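Local atomic coordinates of polyphosphate kinase (Porphyromonas gingivalis, PDB entry 2O8R), a protein that probably catalyses the reversible transfer of the terminal phosphate of ATP to a growing chain of inorganic polyphosphate. Residues L42-F45 and S46-E50; I83-A86 and I87-V91; L97-R100 and I101-Q105; F156-G160 and R161-A165. The protein carries 3 engineered substitutions. All coordinates share one frame; numbering follows the deposited sequence.

Interaction 1. Residues L42-F45 and S46-E50. With SO4 (sulfate ion), chain D.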
loop_
_atom_site.group_PDB
_atom_site.type_symbol
_atom_site.label_atom_id
_atom_site.label_comp_id
_atom_site.label_asym_id
_atom_site.label_seq_id
_atom_site.Cartn_x
_atom_site.Cartn_y
_atom_site.Cartn_z
ATOM N N LEU A 42 -18.269 15.867 -4.612
ATOM C CA LEU A 42 -17.741 16.953 -3.809
ATOM C C LEU A 42 -16.255 16.664 -3.575
ATOM O O LEU A 42 -15.397 17.497 -3.854
ATOM C CB LEU A 42 -18.508 17.030 -2.486
ATOM C CG LEU A 42 -19.157 18.317 -1.971
ATOM C CD1 LEU A 42 -19.727 19.172 -3.092
ATOM C CD2 LEU A 42 -20.227 18.015 -0.886
ATOM N N SER A 43 -15.964 15.460 -3.097
ATOM C CA SER A 43 -14.590 15.033 -2.850
ATOM C C SER A 43 -13.702 15.166 -4.101
ATOM O O SER A 43 -12.608 15.735 -4.039
ATOM C CB SER A 43 -14.592 13.595 -2.313
ATOM O OG SER A 43 -13.526 12.832 -2.845
ATOM N N ILE A 44 -14.202 14.659 -5.229
ATOM C CA ILE A 44 -13.513 14.734 -6.516
ATOM C C ILE A 44 -13.183 16.175 -6.872
ATOM O O ILE A 44 -12.035 16.481 -7.207
ATOM C CB ILE A 44 -14.331 14.097 -7.665
ATOM C CG1 ILE A 44 -14.399 12.576 -7.491
ATOM C CG2 ILE A 44 -13.719 14.452 -9.016
ATOM C CD1 ILE A 44 -15.399 11.873 -8.417
ATOM N N PHE A 45 -14.184 17.050 -6.766
ATOM C CA PHE A 45 -14.006 18.478 -7.035
ATOM C C PHE A 45 -12.854 19.052 -6.222
ATOM O O PHE A 45 -12.040 19.827 -6.737
ATOM C CB PHE A 45 -15.289 19.245 -6.724
ATOM C CG PHE A 45 -15.129 20.735 -6.758
ATOM C CD1 PHE A 45 -15.374 21.440 -7.920
ATOM C CD2 PHE A 45 -14.749 21.437 -5.620
ATOM C CE1 PHE A 45 -15.234 22.815 -7.956
ATOM C CE2 PHE A 45 -14.615 22.806 -5.647
ATOM C CZ PHE A 45 -14.853 23.502 -6.813
ATOM N N SER A 46 -12.802 18.665 -4.952
ATOM C CA SER A 46 -11.777 19.136 -4.050
ATOM C C SER A 46 -10.408 18.624 -4.472
ATOM O O SER A 46 -9.451 19.405 -4.509
ATOM C CB SER A 46 -12.081 18.702 -2.619
ATOM O OG SER A 46 -13.299 19.254 -2.164
ATOM N N SER A 47 -10.315 17.328 -4.793
ATOM C CA SER A 47 -9.023 16.739 -5.211
ATOM C C SER A 47 -8.507 17.278 -6.545
ATOM O O SER A 47 -7.298 17.438 -6.720
ATOM C CB SER A 47 -9.066 15.204 -5.245
ATOM O OG SER A 47 -10.332 14.743 -5.660
ATOM N N ASN A 48 -9.426 17.553 -7.474
ATOM C CA ASN A 48 -9.079 18.188 -8.747
ATOM C C ASN A 48 -8.515 19.578 -8.564
ATOM O O ASN A 48 -7.556 19.936 -9.221
ATOM C CB ASN A 48 -10.288 18.289 -9.675
ATOM C CG ASN A 48 -10.837 16.952 -10.053
ATOM O OD1 ASN A 48 -10.182 15.917 -9.875
ATOM N ND2 ASN A 48 -12.053 16.954 -10.573
ATOM N N LEU A 49 -9.131 20.360 -7.681
ATOM C CA LEU A 49 -8.698 21.725 -7.431
ATOM C C LEU A 49 -7.376 21.731 -6.664
ATOM O O LEU A 49 -6.619 22.699 -6.699
ATOM C CB LEU A 49 -9.772 22.486 -6.667
ATOM C CG LEU A 49 -9.549 23.986 -6.499
ATOM C CD1 LEU A 49 -9.339 24.635 -7.859
ATOM C CD2 LEU A 49 -10.706 24.634 -5.755
ATOM N N GLU A 50 -7.086 20.630 -5.989
ATOM C CA GLU A 50 -5.816 20.503 -5.302
ATOM C C GLU A 50 -4.713 20.313 -6.334
ATOM O O GLU A 50 -3.662 20.940 -6.249
ATOM C CB GLU A 50 -5.864 19.341 -4.314
ATOM C CG GLU A 50 -4.593 19.134 -3.511
ATOM C CD GLU A 50 -4.306 20.257 -2.533
ATOM O OE1 GLU A 50 -5.219 20.676 -1.785
ATOM O OE2 GLU A 50 -3.149 20.715 -2.507
HETATM S S SO4 D . -12.946 22.781 -0.578
HETATM O O1 SO4 D . -13.622 21.773 -1.387
HETATM O O2 SO4 D . -13.941 23.575 0.140
HETATM O O3 SO4 D . -12.043 22.137 0.387
HETATM O O4 SO4 D . -12.207 23.670 -1.473
#
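Ser46 and Leu42 meet one turn apart on helix 35-63, where Ser46 N donates to Leu42 O at 3.1 Å. The Ser46 hydroxyl stays beside its own backbone N (chi1 -62°) and points off the helix. There Ser46 OG donates to sulfate O1 at 2.7 Å. The same sulfate oxygen lies at the edge of the Phe45 ring, near its plane. Phe45 CG is turned anti to the backbone N (chi1 171°). This carries the ring obliquely outward and towards Leu49, and Phe45 CE2 comes to 4.3 Å from Leu49 CD2. Helix 35-63 belongs to the N-terminal domain of the PPK1 family, and Leu42, Phe45 and Leu49 face helix 83-112. Ser47 turns its hydroxyl back onto the preceding turn. Its OG lies 2.9 Å from Ile44 O and 3.0 Å from Ser43 O, and its single proton could serve either. On another side of the helix Ile44 and Asn48 run side by side, pointing the same way. The methyl Ile44 CG2 lies 3.4 Å from Asn48 ND2. Asn48, a predicted ATP-binding residue, directs that ND2 into a hydrogen bond with Asn21 OD1 of helix 13-29, which should fix how its amide is turned.

Interaction 2. Residues I83-A86 and I87-V91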
loop_
_atom_site.group_PDB
_atom_site.type_symbol
_atom_site.label_atom_id
_atom_site.label_comp_id
_atom_site.label_asym_id
_atom_site.label_seq_id
_atom_site.Cartn_x
_atom_site.Cartn_y
_atom_site.Cartn_z
ATOM N N ILE A 83 -4.573 36.265 -15.381
ATOM C CA ILE A 83 -4.857 34.838 -15.279
ATOM C C ILE A 83 -5.027 34.399 -13.811
ATOM O O ILE A 83 -6.088 33.869 -13.459
ATOM C CB ILE A 83 -3.826 33.995 -16.082
ATOM C CG1 ILE A 83 -4.246 33.941 -17.560
ATOM C CG2 ILE A 83 -3.700 32.592 -15.544
ATOM C CD1 ILE A 83 -3.086 33.793 -18.579
ATOM N N LEU A 84 -4.035 34.685 -12.958
ATOM C CA LEU A 84 -4.103 34.338 -11.518
ATOM C C LEU A 84 -5.262 34.986 -10.765
ATOM O O LEU A 84 -5.857 34.364 -9.885
ATOM C CB LEU A 84 -2.788 34.647 -10.788
ATOM C CG LEU A 84 -1.655 33.618 -10.860
ATOM C CD1 LEU A 84 -0.440 34.098 -10.085
ATOM C CD2 LEU A 84 -2.107 32.263 -10.337
ATOM N N GLN A 85 -5.572 36.231 -11.110
ATOM C CA GLN A 85 -6.672 36.952 -10.489
ATOM C C GLN A 85 -8.003 36.356 -10.932
ATOM O O GLN A 85 -8.947 36.287 -10.146
ATOM C CB GLN A 85 -6.600 38.425 -10.866
ATOM C CG GLN A 85 -7.661 39.293 -10.228
ATOM C CD GLN A 85 -8.120 40.408 -11.152
ATOM O OE1 GLN A 85 -7.578 40.590 -12.247
ATOM N NE2 GLN A 85 -9.128 41.155 -10.718
ATOM N N ALA A 86 -8.066 35.912 -12.185
ATOM C CA ALA A 86 -9.272 35.301 -12.731
ATOM C C ALA A 86 -9.556 33.956 -12.080
ATOM O O ALA A 86 -10.701 33.671 -11.714
ATOM C CB ALA A 86 -9.162 35.154 -14.235
ATOM N N ILE A 87 -8.515 33.138 -11.939
ATOM C CA ILE A 87 -8.631 31.858 -11.245
ATOM C C ILE A 87 -9.202 32.069 -9.847
ATOM O O ILE A 87 -10.229 31.494 -9.489
ATOM C CB ILE A 87 -7.263 31.135 -11.129
ATOM C CG1 ILE A 87 -6.752 30.719 -12.504
ATOM C CG2 ILE A 87 -7.359 29.901 -10.216
ATOM C CD1 ILE A 87 -5.297 30.373 -12.509
ATOM N N ARG A 88 -8.540 32.924 -9.080
ATOM C CA ARG A 88 -8.904 33.190 -7.700
ATOM C C ARG A 88 -10.354 33.641 -7.573
ATOM O O ARG A 88 -11.087 33.178 -6.696
ATOM C CB ARG A 88 -7.969 34.249 -7.126
ATOM C CG ARG A 88 -8.388 34.760 -5.781
ATOM C CD ARG A 88 -7.490 35.876 -5.280
ATOM N NE ARG A 88 -7.894 36.258 -3.937
ATOM C CZ ARG A 88 -7.338 35.786 -2.828
ATOM N NH1 ARG A 88 -6.328 34.928 -2.896
ATOM N NH2 ARG A 88 -7.790 36.182 -1.648
ATOM N N GLU A 89 -10.766 34.531 -8.470
ATOM C CA GLU A 89 -12.120 35.049 -8.451
ATOM C C GLU A 89 -13.099 33.924 -8.665
ATOM O O GLU A 89 -14.090 33.816 -7.951
ATOM C CB GLU A 89 -12.300 36.139 -9.502
ATOM C CG GLU A 89 -11.781 37.500 -9.049
ATOM C CD GLU A 89 -12.112 38.622 -10.018
ATOM O OE1 GLU A 89 -12.888 38.393 -10.977
ATOM O OE2 GLU A 89 -11.594 39.741 -9.810
ATOM N N THR A 90 -12.790 33.068 -9.634
ATOM C CA THR A 90 -13.647 31.940 -9.965
ATOM C C THR A 90 -13.698 30.943 -8.824
ATOM O O THR A 90 -14.784 30.494 -8.453
ATOM C CB THR A 90 -13.216 31.271 -11.284
ATOM O OG1 THR A 90 -13.729 32.042 -12.370
ATOM C CG2 THR A 90 -13.767 29.852 -11.403
ATOM N N VAL A 91 -12.534 30.630 -8.251
ATOM C CA VAL A 91 -12.464 29.640 -7.176
ATOM C C VAL A 91 -13.261 30.100 -5.965
ATOM O O VAL A 91 -14.028 29.330 -5.404
ATOM C CB VAL A 91 -11.019 29.288 -6.781
ATOM C CG1 VAL A 91 -11.012 28.341 -5.599
ATOM C CG2 VAL A 91 -10.301 28.635 -7.948
#
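Ile83 O takes the backbone N-H of Ile87 at 3.0 Å, nearly straight, with an angle of 167° at the hydrogen. The Ile87 side chain folds over the same oxygen. Its CG1 lies beside the backbone N (chi1 -66°), and Ile87 CG1 comes to 3.4 Å from Ile83 O. From there Ile87 CD1 reaches back along the helix and touches two side chains of the preceding turn. It lies 4.1 Å from Ile83 CG2, and the two isoleucine side chains cross at a slant. Leu84 CD2 is 4.3 Å from the same Ile87 CD1. This is the opening of helix 83-112, in the family's N-terminal domain. Its apolar side packs against helices 35-63 and 13-29: Ile87 touches Phe52 and Met15, and Ile83 and Leu84 touch His60. The polar side carries Gln85 and Glu89, which lie side by side and point the same way. Gln85 NE2 is 3.0 Å from Glu89 OE2, with amide and carboxylate planes nearly perpendicular at 84°. Arg88 starts from a CB that lies 3.5 Å from Leu84 O. Its chain then runs extended away from the preceding turn, and its NH2 donates to Ala294 O.

Interaction 3. Residues L97-R100 and I101-Q105; sequences LYYR and IFYDQ
Tyr103 packs back along the helix onto Tyr99, one turn earlier. Its CB lies 3.4 Å from Tyr99 O, the carbonyl that also accepts the Tyr103 N-H. CG stays beside the backbone N (chi1 -74°), which carries the ring back over that turn. Tyr103 CD2 is 3.3 Å from Tyr99 O. Further out, Tyr103 CE2 meets Tyr99 CD1 at 3.3 Å and lies at the edge of the Tyr99 ring, near its plane. The rings sit rim to rim, centroids 5.9 Å apart and planes at 22°, so neither covers the other's face. One face of the Tyr103 ring is covered instead by Phe102 CD2, over its centre. Tyr103 also touches Thr119 and Tyr300 in loops; the Tyr99 hydroxyl donates to Tyr300 O. These residues lie on helix 83-112 of the N-terminal domain, which widens to a pi-type turn at 102-105. On the side facing helix 13-29, Leu97 CG meets Ile101 CD1 at 3.9 Å, and both residues touch Leu25. Arg100 meets Asp104 through its aliphatic part: Arg100 CG is 3.4 Å from Asp104 OD2. The guanidinium is turned elsewhere, with Arg100 NE 5.7 Å from Asp104 OD2 and one face against Leu97 CA.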
loop_
_atom_site.group_PDB
_atom_site.type_symbol
_atom_site.label_atom_id
_atom_site.label_comp_id
_atom_site.label_asym_id
_atom_site.label_seq_id
_atom_site.Cartn_x
_atom_site.Cartn_y
_atom_site.Cartn_z
ATOM N N LEU A 97 -20.502 28.199 -3.665
ATOM C CA LEU A 97 -21.416 27.175 -4.143
ATOM C C LEU A 97 -21.237 25.849 -3.386
ATOM O O LEU A 97 -22.221 25.276 -2.904
ATOM C CB LEU A 97 -21.221 26.965 -5.643
ATOM C CG LEU A 97 -22.046 25.877 -6.319
ATOM C CD1 LEU A 97 -23.543 26.091 -6.098
ATOM C CD2 LEU A 97 -21.717 25.868 -7.781
ATOM N N TYR A 98 -19.988 25.384 -3.284
ATOM C CA TYR A 98 -19.642 24.146 -2.584
ATOM C C TYR A 98 -20.259 24.076 -1.185
ATOM O O TYR A 98 -20.909 23.089 -0.827
ATOM C CB TYR A 98 -18.122 24.030 -2.491
ATOM C CG TYR A 98 -17.565 22.673 -2.099
ATOM C CD1 TYR A 98 -16.989 21.839 -3.053
ATOM C CD2 TYR A 98 -17.564 22.250 -0.773
ATOM C CE1 TYR A 98 -16.451 20.611 -2.700
ATOM C CE2 TYR A 98 -17.031 21.016 -0.410
ATOM C CZ TYR A 98 -16.476 20.208 -1.373
ATOM O OH TYR A 98 -15.952 18.988 -1.007
ATOM N N TYR A 99 -20.070 25.129 -0.400
ATOM C CA TYR A 99 -20.584 25.136 0.961
ATOM C C TYR A 99 -22.110 25.212 1.049
ATOM O O TYR A 99 -22.714 24.617 1.945
ATOM C CB TYR A 99 -19.900 26.217 1.784
ATOM C CG TYR A 99 -18.523 25.798 2.263
ATOM C CD1 TYR A 99 -18.356 25.088 3.454
ATOM C CD2 TYR A 99 -17.389 26.099 1.524
ATOM C CE1 TYR A 99 -17.096 24.699 3.896
ATOM C CE2 TYR A 99 -16.125 25.716 1.960
ATOM C CZ TYR A 99 -15.988 25.018 3.138
ATOM O OH TYR A 99 -14.737 24.659 3.555
ATOM N N ARG A 100 -22.722 25.917 0.101
ATOM C CA ARG A 100 -24.168 25.902 -0.045
ATOM C C ARG A 100 -24.669 24.478 -0.273
ATOM O O ARG A 100 -25.574 24.025 0.413
ATOM C CB ARG A 100 -24.624 26.834 -1.172
ATOM C CG ARG A 100 -25.058 28.206 -0.692
ATOM C CD ARG A 100 -25.635 29.039 -1.824
ATOM N NE ARG A 100 -24.587 29.653 -2.633
ATOM C CZ ARG A 100 -24.432 29.475 -3.941
ATOM N NH1 ARG A 100 -25.273 28.708 -4.623
ATOM N NH2 ARG A 100 -23.431 30.081 -4.569
ATOM N N ILE A 101 -24.057 23.759 -1.208
ATOM C CA ILE A 101 -24.427 22.366 -1.447
ATOM C C ILE A 101 -24.227 21.537 -0.186
ATOM O O ILE A 101 -25.102 20.768 0.200
ATOM C CB ILE A 101 -23.643 21.767 -2.626
ATOM C CG1 ILE A 101 -23.968 22.544 -3.892
ATOM C CG2 ILE A 101 -24.042 20.330 -2.867
ATOM C CD1 ILE A 101 -23.036 22.297 -5.020
ATOM N N PHE A 102 -23.093 21.736 0.478
ATOM C CA PHE A 102 -22.735 20.928 1.641
ATOM C C PHE A 102 -23.666 21.138 2.832
ATOM O O PHE A 102 -24.192 20.179 3.401
ATOM C CB PHE A 102 -21.287 21.189 2.050
ATOM C CG PHE A 102 -20.820 20.335 3.191
ATOM C CD1 PHE A 102 -20.670 18.961 3.032
ATOM C CD2 PHE A 102 -20.520 20.900 4.422
ATOM C CE1 PHE A 102 -20.239 18.168 4.076
ATOM C CE2 PHE A 102 -20.088 20.108 5.469
ATOM C CZ PHE A 102 -19.951 18.740 5.298
ATOM N N TYR A 103 -23.874 22.396 3.190
ATOM C CA TYR A 103 -24.669 22.728 4.361
ATOM C C TYR A 103 -26.167 22.743 4.103
ATOM O O TYR A 103 -26.950 22.421 4.993
ATOM C CB TYR A 103 -24.256 24.091 4.903
ATOM C CG TYR A 103 -22.940 24.093 5.626
ATOM C CD1 TYR A 103 -22.791 23.407 6.813
ATOM C CD2 TYR A 103 -21.855 24.800 5.133
ATOM C CE1 TYR A 103 -21.597 23.414 7.490
ATOM C CE2 TYR A 103 -20.660 24.813 5.802
ATOM C CZ TYR A 103 -20.535 24.115 6.983
ATOM O OH TYR A 103 -19.344 24.109 7.666
ATOM N N ASP A 104 -26.567 23.143 2.899
ATOM C CA ASP A 104 -27.984 23.308 2.598
ATOM C C ASP A 104 -28.619 22.069 2.012
ATOM O O ASP A 104 -29.839 21.935 2.022
ATOM C CB ASP A 104 -28.219 24.496 1.659
ATOM C CG ASP A 104 -27.634 25.771 2.192
ATOM O OD1 ASP A 104 -27.594 25.915 3.429
ATOM O OD2 ASP A 104 -27.212 26.623 1.383
ATOM N N GLN A 105 -27.807 21.162 1.494
ATOM C CA GLN A 105 -28.373 20.010 0.819
ATOM C C GLN A 105 -27.816 18.690 1.328
ATOM O O GLN A 105 -28.568 17.854 1.832
ATOM C CB GLN A 105 -28.210 20.146 -0.692
ATOM C CG GLN A 105 -29.093 21.207 -1.310
ATOM C CD GLN A 105 -28.892 21.352 -2.811
ATOM O OE1 GLN A 105 -27.900 20.875 -3.370
ATOM N NE2 GLN A 105 -29.839 22.016 -3.472
#

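Interaction 4. Residues F156-G160 and R161-A165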
loop_
_atom_site.group_PDB
_atom_site.type_symbol
_atom_site.label_atom_id
_atom_site.label_comp_id
_atom_site.label_asym_id
_atom_site.label_seq_id
_atom_site.Cartn_x
_atom_site.Cartn_y
_atom_site.Cartn_z
ATOM N N PHE A 156 7.159 24.085 10.568
ATOM C CA PHE A 156 6.680 23.784 9.226
ATOM C C PHE A 156 5.201 23.428 9.290
ATOM O O PHE A 156 4.726 22.895 10.290
ATOM C CB PHE A 156 7.462 22.597 8.667
ATOM C CG PHE A 156 7.306 22.404 7.193
ATOM C CD1 PHE A 156 8.057 23.161 6.300
ATOM C CD2 PHE A 156 6.418 21.460 6.691
ATOM C CE1 PHE A 156 7.917 22.990 4.932
ATOM C CE2 PHE A 156 6.280 21.275 5.320
ATOM C CZ PHE A 156 7.034 22.041 4.439
ATOM N N ILE A 157 4.471 23.731 8.225
ATOM C CA ILE A 157 3.086 23.295 8.083
ATOM C C ILE A 157 2.979 22.509 6.777
ATOM O O ILE A 157 3.049 23.091 5.697
ATOM C CB ILE A 157 2.110 24.497 8.075
ATOM C CG1 ILE A 157 2.172 25.238 9.407
ATOM C CG2 ILE A 157 0.676 24.058 7.807
ATOM C CD1 ILE A 157 1.280 26.464 9.473
ATOM N N ARG A 158 2.831 21.190 6.887
ATOM C CA ARG A 158 2.792 20.301 5.717
ATOM C C ARG A 158 1.542 20.478 4.868
ATOM O O ARG A 158 0.471 20.866 5.357
ATOM C CB ARG A 158 2.895 18.841 6.141
ATOM C CG ARG A 158 4.092 18.545 7.009
ATOM C CD ARG A 158 4.116 17.104 7.395
ATOM N NE ARG A 158 4.266 16.206 6.251
ATOM C CZ ARG A 158 4.162 14.882 6.336
ATOM N NH1 ARG A 158 3.899 14.312 7.509
ATOM N NH2 ARG A 158 4.310 14.121 5.257
ATOM N N SER A 159 1.692 20.183 3.584
ATOM C CA SER A 159 0.601 20.344 2.653
ATOM C C SER A 159 -0.311 19.129 2.712
ATOM O O SER A 159 0.097 18.047 3.160
ATOM C CB SER A 159 1.119 20.601 1.233
ATOM O OG SER A 159 1.922 19.531 0.784
ATOM N N GLY A 160 -1.559 19.333 2.296
ATOM C CA GLY A 160 -2.552 18.264 2.233
ATOM C C GLY A 160 -3.082 17.837 3.582
ATOM O O GLY A 160 -3.957 16.982 3.664
ATOM N N ARG A 161 -2.539 18.426 4.644
ATOM C CA ARG A 161 -2.986 18.140 6.000
ATOM C C ARG A 161 -3.872 19.272 6.533
ATOM O O ARG A 161 -3.962 20.349 5.934
ATOM C CB ARG A 161 -1.782 17.911 6.925
ATOM C CG ARG A 161 -0.867 16.762 6.509
ATOM C CD ARG A 161 -1.486 15.392 6.786
ATOM N NE ARG A 161 -1.075 14.817 8.072
ATOM C CZ ARG A 161 -1.778 14.912 9.198
ATOM N NH1 ARG A 161 -2.927 15.574 9.211
ATOM N NH2 ARG A 161 -1.335 14.349 10.314
ATOM N N VAL A 162 -4.533 19.014 7.652
ATOM C CA VAL A 162 -5.328 20.018 8.312
ATOM C C VAL A 162 -4.631 20.329 9.611
ATOM O O VAL A 162 -4.222 19.420 10.327
ATOM C CB VAL A 162 -6.721 19.492 8.619
ATOM C CG1 VAL A 162 -7.475 20.465 9.500
ATOM C CG2 VAL A 162 -7.471 19.242 7.343
ATOM N N TYR A 163 -4.461 21.613 9.895
ATOM C CA TYR A 163 -3.940 22.046 11.190
ATOM C C TYR A 163 -4.927 22.993 11.841
ATOM O O TYR A 163 -5.766 23.623 11.171
ATOM C CB TYR A 163 -2.613 22.777 11.049
ATOM C CG TYR A 163 -1.438 21.959 10.590
ATOM C CD1 TYR A 163 -0.366 21.721 11.440
ATOM C CD2 TYR A 163 -1.377 21.451 9.296
ATOM C CE1 TYR A 163 0.731 20.991 11.014
ATOM C CE2 TYR A 163 -0.282 20.713 8.862
ATOM C CZ TYR A 163 0.765 20.484 9.725
ATOM O OH TYR A 163 1.856 19.756 9.294
ATOM N N LEU A 164 -4.812 23.085 13.158
ATOM C CA LEU A 164 -5.601 23.998 13.950
ATOM C C LEU A 164 -4.665 25.056 14.476
ATOM O O LEU A 164 -3.676 24.751 15.154
ATOM C CB LEU A 164 -6.225 23.248 15.117
ATOM C CG LEU A 164 -7.697 22.840 15.130
ATOM C CD1 LEU A 164 -8.450 23.143 13.844
ATOM C CD2 LEU A 164 -7.776 21.373 15.485
ATOM N N ALA A 165 -4.954 26.304 14.134
ATOM C CA ALA A 165 -4.286 27.418 14.786
ATOM C C ALA A 165 -5.172 27.878 15.933
ATOM O O ALA A 165 -6.340 28.206 15.725
ATOM C CB ALA A 165 -4.041 28.533 13.817
#
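This is a local turn contact in the middle domain, where the loop 156-160 leads into strand 163-169 and Tyr163 of that strand reaches back to the loop. Tyr163 holds it with both its hydroxyl and its ring. The backbone N-H of Arg158 donates to Tyr163 OH at 3.0 Å, with an angle of 156° at the hydrogen. One face of the ring receives a methyl group of Ile157. Ile157 CG2 sits 3.8 Å from the ring centroid and 21° off the normal, a CH-pi contact displaced towards the rim. Ile157 CG2 is anti to its backbone N, while CG1 lies beside that N, which puts the short branch, not CG1, over the ring. The two side chains slide past each other in opposite directions. The Arg158 and Tyr163 side chains cross obliquely, with Arg158 CG 3.4 Å from Tyr163 OH. Gly160 takes a positive phi of 74°, a backbone shape that suits glycine, and here the chain reverses. Ser159 OG hydrogen-bonds Asp239 OD1. Phe156 and Arg158 also pack on Pro141 of the second subunit. Tyr163 pairs through its backbone with Ile232 of strand 225-235. The arrangement is a glycine-containing turn at the entry to an inner strand of a mixed beta-sheet, with strands 178-183 and 225-235 as its antiparallel neighbours.

How the interactions relate
Interactions 1, 2 and 3 lie on two consecutive helices of the N-terminal domain. Interaction 1 touches both others. Leu49 CD2 packs on Val91 CG1 of interaction 2 at 3.7 Å, and Phe45 CD2 on Tyr98 CD1 of interaction 3 at 3.4 Å. Ser46 OG and Tyr98 OH lie 2.9 Å apart, a probable but weak hydrogen bond beside the sulfate. Interactions 2 and 3 share helix 83-112, with centres 21 Å apart. Interaction 4 belongs to the middle domain, its nearest atoms about 5 Å from interaction 1. Predicted ATP-binding residues gather near interaction 1: the side chain of Asn48 is about 7 Å from that of Arg570 and 9 Å from that of Tyr474.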